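Probable aromatic acid decarboxylase (Aquifex aeolicus, PDB 2EJB) probably makes the prenylated flavin cofactor of UbiD-type decarboxylases by joining a dimethylallyl group from dimethylallyl monophosphate to FMN, without needing a metal. Local coordinates at residues V113-K116 and P120-L123. Sequence-based numbering, arbitrary orientation.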
loop_
_atom_site.group_PDB
_atom_site.type_symbol
_atom_site.label_atom_id
_atom_site.label_comp_id
_atom_site.label_asym_id
_atom_site.label_seq_id
_atom_site.Cartn_x
_atom_site.Cartn_y
_atom_site.Cartn_z
ATOM N N VAL A 113 5.439 -14.581 19.570
ATOM C CA VAL A 113 6.233 -14.256 20.753
ATOM C C VAL A 113 6.286 -12.751 20.963
ATOM O O VAL A 113 6.126 -12.271 22.085
ATOM C CB VAL A 113 7.680 -14.796 20.641
ATOM C CG1 VAL A 113 8.484 -14.390 21.873
ATOM C CG2 VAL A 113 7.662 -16.320 20.504
ATOM N N ALA A 114 6.509 -12.008 19.882
ATOM C CA ALA A 114 6.562 -10.552 19.964
ATOM C C ALA A 114 5.245 -10.026 20.526
ATOM O O ALA A 114 5.235 -9.160 21.403
ATOM C CB ALA A 114 6.810 -9.945 18.576
ATOM N N LEU A 115 4.136 -10.561 20.017
ATOM C CA LEU A 115 2.804 -10.145 20.453
ATOM C C LEU A 115 2.537 -10.441 21.924
ATOM O O LEU A 115 2.069 -9.566 22.653
ATOM C CB LEU A 115 1.726 -10.810 19.587
ATOM C CG LEU A 115 1.690 -10.339 18.125
ATOM C CD1 LEU A 115 0.667 -11.146 17.322
ATOM C CD2 LEU A 115 1.353 -8.863 18.088
ATOM N N LYS A 116 2.839 -11.660 22.370
ATOM C CA LYS A 116 2.607 -12.014 23.772
ATOM C C LYS A 116 3.602 -11.358 24.730
ATOM O O LYS A 116 3.298 -11.164 25.906
ATOM C CB LYS A 116 2.632 -13.539 23.968
ATOM C CG LYS A 116 4.012 -14.198 23.939
ATOM C CD LYS A 116 3.866 -15.719 23.958
ATOM C CE LYS A 116 5.209 -16.450 23.959
ATOM N NZ LYS A 116 5.859 -16.466 25.292
ATOM N N PRO A 120 7.869 -4.785 20.080
ATOM C CA PRO A 120 7.434 -4.117 18.851
ATOM C C PRO A 120 7.477 -5.050 17.639
ATOM O O PRO A 120 8.483 -5.720 17.389
ATOM C CB PRO A 120 8.411 -2.951 18.735
ATOM C CG PRO A 120 8.659 -2.591 20.192
ATOM C CD PRO A 120 8.839 -3.957 20.823
ATOM N N LEU A 121 6.370 -5.096 16.904
ATOM C CA LEU A 121 6.252 -5.934 15.711
ATOM C C LEU A 121 5.862 -5.046 14.531
ATOM O O LEU A 121 4.829 -4.371 14.565
ATOM C CB LEU A 121 5.185 -7.012 15.922
ATOM C CG LEU A 121 4.901 -7.910 14.709
ATOM C CD1 LEU A 121 6.143 -8.741 14.358
ATOM C CD2 LEU A 121 3.724 -8.813 15.013
ATOM N N VAL A 122 6.685 -5.050 13.486
ATOM C CA VAL A 122 6.423 -4.219 12.313
ATOM C C VAL A 122 6.335 -5.050 11.031
ATOM O O VAL A 122 7.251 -5.802 10.702
ATOM C CB VAL A 122 7.524 -3.150 12.155
ATOM C CG1 VAL A 122 7.122 -2.131 11.106
ATOM C CG2 VAL A 122 7.778 -2.464 13.496
ATOM N N LEU A 123 5.233 -4.896 10.306
ATOM C CA LEU A 123 5.010 -5.640 9.064
ATOM C C LEU A 123 4.905 -4.725 7.845
ATOM O O LEU A 123 4.294 -3.653 7.910
ATOM C CB LEU A 123 3.723 -6.469 9.179
ATOM C CG LEU A 123 3.658 -7.798 9.950
ATOM C CD1 LEU A 123 4.662 -7.850 11.078
ATOM C CD2 LEU A 123 2.226 -8.005 10.458
#
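Ala114 and Leu121 bring the last turns of helix 106-117 against the start of strand 121-125, their CA atoms 6.3 Å apart. The chain reverses through a short loop between them, giving the helix-to-strand step of a Rossmann-like flavoprotein fold, in which helices pack on a parallel sheet. No hydrogen bond joins the two segments, and the contact is made by apolar side chains. Ala114 points toward the strand, and its single methyl suits the place because it lets the helix backbone come close to the sheet; its CB lies 4.3 Å from Leu121 CB. The same methyl also touches Val119 in the connecting loop and Leu79 of helix 76-79.

Leu121 points back at the helix with CG anti to the backbone nitrogen (chi1 176°), and chi2 at 65° turns CD2 toward Leu115. The fork of the leucine is put to use here, since the other methyl, CD1, stays near the alanine, 4.4 Å from Ala114 CB. Toward Leu115 the longer leucine side chain is useful: Leu115 leaves the helix at a slant to the strand, and its isobutyl group bridges the remaining gap, crossing that of Leu121 at an angle.

Beyond the two segments, the side chain of Leu115 also touches Met144, while Leu121, whose backbone bonds to Val147 of the neighbouring strand 147-150, rests its side chain on Val85 of strand 82-90. The Leu121 side chain is about 8 Å from that of Thr94, a predicted FMN-binding residue, so the contact lies close to the probable flavin site. On the helix side, Leu121 CD2 sits 3.9 Å from Leu115 CD2 and 4.0 Å from Leu115 CG.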